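Local atomic coordinates of V-type ATPase 116 kDa subunit (Meiothermus ruber, PDB entry 3RRK), a protein that probably forms, through this cytoplasmic N-terminal domain of subunit I, part of the stator of a rotary proton-transporting V-type ATPase. Residues T124-A136 with L213-G225. Residues are numbered along the deposited sequence; the frame is centred on the assembly and turned at random.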
ATOM      1  N   THR A 124      14.451  -3.203 -12.040  1.00 51.40           N
ATOM      2  CA  THR A 124      14.278  -3.442 -13.470  1.00 59.96           C
ATOM      3  C   THR A 124      15.625  -3.421 -14.182  1.00 64.07           C
ATOM      4  O   THR A 124      15.969  -4.324 -14.945  1.00 65.11           O
ATOM      5  CB  THR A 124      13.433  -2.347 -14.114  1.00 70.62           C
ATOM      6  OG1 THR A 124      12.143  -2.318 -13.502  1.00 80.05           O
ATOM      7  CG2 THR A 124      13.280  -2.611 -15.578  1.00 66.59           C
ATOM      8  N   ILE A 125      16.383  -2.363 -13.936  1.00 55.79           N
ATOM      9  CA  ILE A 125      17.701  -2.248 -14.512  1.00 56.45           C
ATOM     10  C   ILE A 125      18.593  -3.408 -14.077  1.00 60.74           C
ATOM     11  O   ILE A 125      19.470  -3.828 -14.824  1.00 63.93           O
ATOM     12  CB  ILE A 125      18.335  -0.887 -14.157  1.00 57.37           C
ATOM     13  CG1 ILE A 125      17.616   0.233 -14.922  1.00 61.54           C
ATOM     14  CG2 ILE A 125      19.821  -0.890 -14.459  1.00 46.97           C
ATOM     15  CD1 ILE A 125      17.929   1.623 -14.422  1.00 65.92           C
ATOM     16  N   GLU A 126      18.373  -3.926 -12.871  1.00 62.44           N
ATOM     17  CA  GLU A 126      19.160  -5.053 -12.363  1.00 66.84           C
ATOM     18  C   GLU A 126      18.861  -6.332 -13.132  1.00 61.39           C
ATOM     19  O   GLU A 126      19.750  -7.103 -13.467  1.00 66.55           O
ATOM     20  CB  GLU A 126      18.861  -5.311 -10.889  1.00 73.75           C
ATOM     21  CG  GLU A 126      19.500  -4.350  -9.927  1.00 84.78           C
ATOM     22  CD  GLU A 126      19.609  -4.937  -8.537  1.00 90.86           C
ATOM     23  OE1 GLU A 126      19.941  -6.142  -8.436  1.00 89.46           O
ATOM     24  OE2 GLU A 126      19.354  -4.204  -7.553  1.00 95.11           O
ATOM     25  N   LEU A 127      17.587  -6.551 -13.395  1.00 60.08           N
ATOM     26  CA  LEU A 127      17.154  -7.714 -14.135  1.00 63.94           C
ATOM     27  C   LEU A 127      17.499  -7.639 -15.620  1.00 61.36           C
ATOM     28  O   LEU A 127      18.123  -8.551 -16.157  1.00 60.33           O
ATOM     29  CB  LEU A 127      15.649  -7.885 -13.946  1.00 63.50           C
ATOM     30  CG  LEU A 127      15.310  -8.551 -12.617  1.00 64.45           C
ATOM     31  CD1 LEU A 127      13.821  -8.513 -12.369  1.00 68.29           C
ATOM     32  CD2 LEU A 127      15.816  -9.966 -12.636  1.00 58.76           C
ATOM     33  N   PHE A 128      17.095  -6.548 -16.278  1.00 57.29           N
ATOM     34  CA  PHE A 128      17.237  -6.418 -17.728  1.00 51.31           C
ATOM     35  C   PHE A 128      18.479  -5.659 -18.234  1.00 56.59           C
ATOM     36  O   PHE A 128      18.721  -5.583 -19.435  1.00 61.80           O
ATOM     37  CB  PHE A 128      15.984  -5.790 -18.301  1.00 54.40           C
ATOM     38  CG  PHE A 128      14.743  -6.540 -17.986  1.00 61.16           C
ATOM     39  CD1 PHE A 128      14.211  -7.437 -18.892  1.00 67.20           C
ATOM     40  CD2 PHE A 128      14.099  -6.352 -16.773  1.00 70.34           C
ATOM     41  CE1 PHE A 128      13.049  -8.140 -18.592  1.00 73.12           C
ATOM     42  CE2 PHE A 128      12.941  -7.055 -16.464  1.00 69.82           C
ATOM     43  CZ  PHE A 128      12.416  -7.953 -17.376  1.00 68.82           C
ATOM     44  N   GLY A 129      19.265  -5.114 -17.321  1.00 56.66           N
ATOM     45  CA  GLY A 129      20.427  -4.333 -17.691  1.00 69.13           C
ATOM     46  C   GLY A 129      21.345  -4.913 -18.752  1.00 75.47           C
ATOM     47  O   GLY A 129      21.432  -4.378 -19.859  1.00 76.71           O
ATOM     48  N   LYS A 130      22.051  -5.988 -18.412  1.00 78.95           N
ATOM     49  CA  LYS A 130      23.017  -6.572 -19.337  1.00 77.69           C
ATOM     50  C   LYS A 130      22.358  -7.059 -20.616  1.00 75.09           C
ATOM     51  O   LYS A 130      22.944  -6.962 -21.684  1.00 81.25           O
ATOM     52  CB  LYS A 130      23.822  -7.695 -18.681  1.00 86.19           C
ATOM     53  CG  LYS A 130      24.791  -7.209 -17.615  1.00106.85           C
ATOM     54  CD  LYS A 130      25.730  -6.119 -18.144  1.00122.95           C
ATOM     55  CE  LYS A 130      26.417  -5.377 -16.993  1.00136.75           C
ATOM     56  NZ  LYS A 130      27.502  -4.450 -17.441  1.00143.25           N
ATOM     57  N   ALA A 131      21.138  -7.570 -20.510  1.00 71.81           N
ATOM     58  CA  ALA A 131      20.419  -8.057 -21.678  1.00 71.12           C
ATOM     59  C   ALA A 131      20.183  -6.925 -22.673  1.00 77.09           C
ATOM     60  O   ALA A 131      20.434  -7.074 -23.868  1.00 82.33           O
ATOM     61  CB  ALA A 131      19.107  -8.682 -21.270  1.00 67.52           C
ATOM     62  N   ALA A 132      19.703  -5.792 -22.175  1.00 71.12           N
ATOM     63  CA  ALA A 132      19.461  -4.633 -23.024  1.00 65.16           C
ATOM     64  C   ALA A 132      20.749  -4.078 -23.654  1.00 74.00           C
ATOM     65  O   ALA A 132      20.741  -3.595 -24.788  1.00 72.03           O
ATOM     66  CB  ALA A 132      18.743  -3.556 -22.241  1.00 59.69           C
ATOM     67  N   GLU A 133      21.852  -4.141 -22.916  1.00 76.08           N
ATOM     68  CA  GLU A 133      23.135  -3.692 -23.443  1.00 76.72           C
ATOM     69  C   GLU A 133      23.528  -4.573 -24.617  1.00 83.30           C
ATOM     70  O   GLU A 133      23.806  -4.083 -25.713  1.00 87.85           O
ATOM     71  CB  GLU A 133      24.205  -3.735 -22.353  1.00 76.34           C
ATOM     72  CG  GLU A 133      25.595  -3.420 -22.832  1.00 88.81           C
ATOM     73  CD  GLU A 133      26.598  -3.311 -21.696  1.00103.64           C
ATOM     74  OE1 GLU A 133      26.202  -2.884 -20.593  1.00101.44           O
ATOM     75  OE2 GLU A 133      27.787  -3.650 -21.908  1.00115.89           O
ATOM     76  N   LYS A 134      23.518  -5.880 -24.385  1.00 85.74           N
ATOM     77  CA  LYS A 134      23.897  -6.849 -25.406  1.00 87.11           C
ATOM     78  C   LYS A 134      23.070  -6.694 -26.681  1.00 77.75           C
ATOM     79  O   LYS A 134      23.616  -6.542 -27.772  1.00 81.79           O
ATOM     80  CB  LYS A 134      23.771  -8.282 -24.872  1.00 89.07           C
ATOM     81  CG  LYS A 134      24.652  -8.612 -23.661  1.00 90.97           C
ATOM     82  CD  LYS A 134      26.045  -8.061 -23.816  1.00 97.40           C
ATOM     83  CE  LYS A 134      26.959  -8.572 -22.718  1.00107.79           C
ATOM     84  NZ  LYS A 134      27.248 -10.029 -22.859  1.00109.20           N
ATOM     85  N   LEU A 135      21.752  -6.732 -26.528  1.00 66.96           N
ATOM     86  CA  LEU A 135      20.824  -6.692 -27.651  1.00 64.77           C
ATOM     87  C   LEU A 135      20.924  -5.409 -28.450  1.00 71.50           C
ATOM     88  O   LEU A 135      20.882  -5.427 -29.681  1.00 79.91           O
ATOM     89  CB  LEU A 135      19.392  -6.859 -27.152  1.00 59.82           C
ATOM     90  CG  LEU A 135      19.085  -8.224 -26.554  1.00 61.61           C
ATOM     91  CD1 LEU A 135      17.775  -8.180 -25.780  1.00 62.82           C
ATOM     92  CD2 LEU A 135      19.043  -9.268 -27.654  1.00 57.25           C
ATOM     93  N   ALA A 136      21.041  -4.294 -27.741  1.00 68.79           N
ATOM     94  CA  ALA A 136      21.187  -2.993 -28.381  1.00 65.34           C
ATOM     95  C   ALA A 136      22.369  -2.981 -29.344  1.00 68.67           C
ATOM     96  O   ALA A 136      22.292  -2.403 -30.429  1.00 73.24           O
ATOM     97  CB  ALA A 136      21.360  -1.904 -27.327  1.00 55.89           C
ATOM     98  N   LEU A 213      11.442 -11.009 -26.055  1.00 66.18           N
ATOM     99  CA  LEU A 213      11.726 -10.531 -24.717  1.00 64.82           C
ATOM    100  C   LEU A 213      11.116  -9.142 -24.587  1.00 65.84           C
ATOM    101  O   LEU A 213      11.421  -8.242 -25.372  1.00 68.94           O
ATOM    102  CB  LEU A 213      13.237 -10.489 -24.473  1.00 67.52           C
ATOM    103  CG  LEU A 213      13.766  -9.743 -23.246  1.00 66.27           C
ATOM    104  CD1 LEU A 213      13.095 -10.232 -21.962  1.00 58.56           C
ATOM    105  CD2 LEU A 213      15.285  -9.875 -23.159  1.00 58.92           C
ATOM    106  N   ARG A 214      10.224  -8.988 -23.616  1.00 64.48           N
ATOM    107  CA  ARG A 214       9.589  -7.716 -23.357  1.00 65.85           C
ATOM    108  C   ARG A 214      10.377  -7.024 -22.261  1.00 69.73           C
ATOM    109  O   ARG A 214      10.909  -7.670 -21.366  1.00 69.04           O
ATOM    110  CB  ARG A 214       8.140  -7.912 -22.908  1.00 71.06           C
ATOM    111  CG  ARG A 214       7.245  -8.649 -23.899  1.00 79.96           C
ATOM    112  CD  ARG A 214       6.917  -7.794 -25.114  1.00 87.98           C
ATOM    113  NE  ARG A 214       6.372  -8.603 -26.205  1.00 97.68           N
ATOM    114  CZ  ARG A 214       5.991  -8.124 -27.390  1.00100.65           C
ATOM    115  NH1 ARG A 214       6.085  -6.825 -27.650  1.00105.19           N
ATOM    116  NH2 ARG A 214       5.510  -8.942 -28.316  1.00 93.33           N
ATOM    117  N   PHE A 215      10.483  -5.708 -22.351  1.00 69.77           N
ATOM    118  CA  PHE A 215      11.063  -4.940 -21.273  1.00 59.71           C
ATOM    119  C   PHE A 215       9.936  -4.252 -20.568  1.00 64.07           C
ATOM    120  O   PHE A 215       9.025  -3.743 -21.211  1.00 74.34           O
ATOM    121  CB  PHE A 215      12.096  -3.961 -21.804  1.00 60.86           C
ATOM    122  CG  PHE A 215      13.343  -4.635 -22.250  1.00 64.79           C
ATOM    123  CD1 PHE A 215      14.383  -4.854 -21.356  1.00 71.53           C
ATOM    124  CD2 PHE A 215      13.462  -5.110 -23.538  1.00 64.85           C
ATOM    125  CE1 PHE A 215      15.538  -5.506 -21.747  1.00 66.33           C
ATOM    126  CE2 PHE A 215      14.614  -5.755 -23.944  1.00 70.57           C
ATOM    127  CZ  PHE A 215      15.656  -5.954 -23.038  1.00 71.36           C
ATOM    128  N   PRO A 216       9.971  -4.270 -19.235  1.00 62.73           N
ATOM    129  CA  PRO A 216       8.854  -3.783 -18.433  1.00 62.75           C
ATOM    130  C   PRO A 216       8.746  -2.272 -18.533  1.00 71.48           C
ATOM    131  O   PRO A 216       9.730  -1.606 -18.883  1.00 73.67           O
ATOM    132  CB  PRO A 216       9.266  -4.177 -17.018  1.00 62.48           C
ATOM    133  CG  PRO A 216      10.757  -4.146 -17.051  1.00 57.23           C
ATOM    134  CD  PRO A 216      11.118  -4.670 -18.403  1.00 61.05           C
ATOM    135  N   GLY A 217       7.560  -1.746 -18.244  1.00 74.49           N
ATOM    136  CA  GLY A 217       7.352  -0.313 -18.135  1.00 73.73           C
ATOM    137  C   GLY A 217       7.616   0.456 -19.408  1.00 78.38           C
ATOM    138  O   GLY A 217       7.452  -0.070 -20.509  1.00 79.59           O
ATOM    139  N   ALA A 218       8.026   1.710 -19.246  1.00 80.59           N
ATOM    140  CA  ALA A 218       8.328   2.583 -20.373  1.00 76.25           C
ATOM    141  C   ALA A 218       9.249   1.922 -21.404  1.00 74.89           C
ATOM    142  O   ALA A 218       9.085   2.129 -22.602  1.00 82.45           O
ATOM    143  CB  ALA A 218       8.930   3.895 -19.878  1.00 71.00           C
ATOM    144  N   TYR A 219      10.209   1.122 -20.950  1.00 66.36           N
ATOM    145  CA  TYR A 219      11.186   0.533 -21.873  1.00 71.63           C
ATOM    146  C   TYR A 219      10.555  -0.304 -22.973  1.00 73.77           C
ATOM    147  O   TYR A 219      11.173  -0.527 -24.009  1.00 72.39           O
ATOM    148  CB  TYR A 219      12.207  -0.335 -21.131  1.00 67.99           C
ATOM    149  CG  TYR A 219      12.937   0.403 -20.055  1.00 73.06           C
ATOM    150  CD1 TYR A 219      13.946   1.305 -20.371  1.00 77.91           C
ATOM    151  CD2 TYR A 219      12.608   0.221 -18.717  1.00 66.84           C
ATOM    152  CE1 TYR A 219      14.610   2.004 -19.385  1.00 80.05           C
ATOM    153  CE2 TYR A 219      13.267   0.915 -17.729  1.00 68.12           C
ATOM    154  CZ  TYR A 219      14.266   1.802 -18.067  1.00 77.23           C
ATOM    155  OH  TYR A 219      14.921   2.485 -17.082  1.00 88.05           O
ATOM    156  N   GLY A 220       9.342  -0.794 -22.727  1.00 72.74           N
ATOM    157  CA  GLY A 220       8.695  -1.713 -23.641  1.00 71.26           C
ATOM    158  C   GLY A 220       8.569  -1.151 -25.038  1.00 78.81           C
ATOM    159  O   GLY A 220       8.912  -1.812 -26.026  1.00 80.36           O
ATOM    160  N   ALA A 221       8.096   0.089 -25.110  1.00 80.69           N
ATOM    161  CA  ALA A 221       7.793   0.751 -26.375  1.00 79.97           C
ATOM    162  C   ALA A 221       8.982   1.513 -26.976  1.00 83.43           C
ATOM    163  O   ALA A 221       8.796   2.506 -27.683  1.00 94.55           O
ATOM    164  CB  ALA A 221       6.614   1.698 -26.181  1.00 74.49           C
ATOM    165  N   MET A 222      10.196   1.060 -26.699  1.00 68.65           N
ATOM    166  CA  MET A 222      11.369   1.757 -27.198  1.00 68.52           C
ATOM    167  C   MET A 222      12.184   0.866 -28.093  1.00 70.74           C
ATOM    168  O   MET A 222      12.123  -0.356 -27.991  1.00 64.50           O
ATOM    169  CB  MET A 222      12.276   2.216 -26.060  1.00 65.91           C
ATOM    170  CG  MET A 222      11.704   3.273 -25.148  1.00 68.41           C
ATOM    171  SD  MET A 222      12.917   3.745 -23.894  1.00 91.47           S
ATOM    172  CE  MET A 222      11.889   4.629 -22.732  1.00 63.75           C
ATOM    173  N   PRO A 223      12.966   1.487 -28.983  1.00 74.69           N
ATOM    174  CA  PRO A 223      13.974   0.717 -29.708  1.00 70.11           C
ATOM    175  C   PRO A 223      15.009   0.249 -28.708  1.00 67.31           C
ATOM    176  O   PRO A 223      15.307   0.987 -27.765  1.00 65.33           O
ATOM    177  CB  PRO A 223      14.593   1.750 -30.656  1.00 70.47           C
ATOM    178  CG  PRO A 223      13.569   2.848 -30.758  1.00 72.22           C
ATOM    179  CD  PRO A 223      12.875   2.884 -29.442  1.00 72.05           C
ATOM    180  N   LEU A 224      15.518  -0.966 -28.895  1.00 52.72           N
ATOM    181  CA  LEU A 224      16.654  -1.467 -28.131  1.00 56.62           C
ATOM    182  C   LEU A 224      17.607  -0.356 -27.740  1.00 62.80           C
ATOM    183  O   LEU A 224      17.885  -0.144 -26.564  1.00 67.31           O
ATOM    184  CB  LEU A 224      17.428  -2.494 -28.951  1.00 65.55           C
ATOM    185  CG  LEU A 224      16.676  -3.801 -29.138  1.00 67.72           C
ATOM    186  CD1 LEU A 224      16.194  -4.218 -27.776  1.00 50.96           C
ATOM    187  CD2 LEU A 224      15.515  -3.607 -30.107  1.00 80.96           C
ATOM    188  N   GLY A 225      18.104   0.353 -28.743  1.00 64.89           N
ATOM    189  CA  GLY A 225      19.123   1.356 -28.535  1.00 67.10           C
ATOM    190  C   GLY A 225      18.734   2.422 -27.542  1.00 61.44           C
ATOM    191  O   GLY A 225      19.522   2.784 -26.674  1.00 59.62           O
TER
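Thr124 meets Pro216 tip to tip, its methyl CG2 lying 3.3 Å from the ring carbon CG of the proline. With CG2 anti to the backbone N (chi1 -60° for OG1), the methyl faces the loop while OG1 turns back to hydrogen-bond Glu120 O within the helix. Ile125 lies crosswise to Tyr219, CD1 4.1 Å from the phenolic OH; the tyrosine also touches Arg230 and Met231 of helix 224-281. One turn on, Phe128 lays its ring against the loop. Pro216 CD sits over one face in a CH-pi contact, 3.6 Å from the ring centroid and 14° off the normal, while Leu213 CD1 comes in at the ring edge. Phe128 and Phe215 run antiparallel alongside each other, their rings set obliquely with planes at 58°, and Phe128 CB lies 3.5 Å from Phe215 CE1, at that ring's edge. Cut back to an alanine, Phe128 would probably leave Pro216 CD without the ring face it rests on and Leu213 CD1 without its edge neighbour, opening a gap beside Phe215. Helices 94-138 and 224-281 are the long helices linking the two alpha/beta lobes of this domain, and here, at the distal lobe, residues 213-225 lead from that lobe back into the second helix. Farther down, Ala132 CB packs 3.8 Å from Phe215 CE1. Leu135 CD1 reaches both Leu213 CD2, at 4.0 Å, and the edge of the Phe215 ring, and Pro152 of strand 148-155 adjoins the same leucine. At Ala136 the backbone itself is reached, CA lying 3.8 Å from Leu224 CB, and the alanine methyl packs on Gly225 CA; the N of Gly225 is hydrogen-bonded to Asp143 OD2.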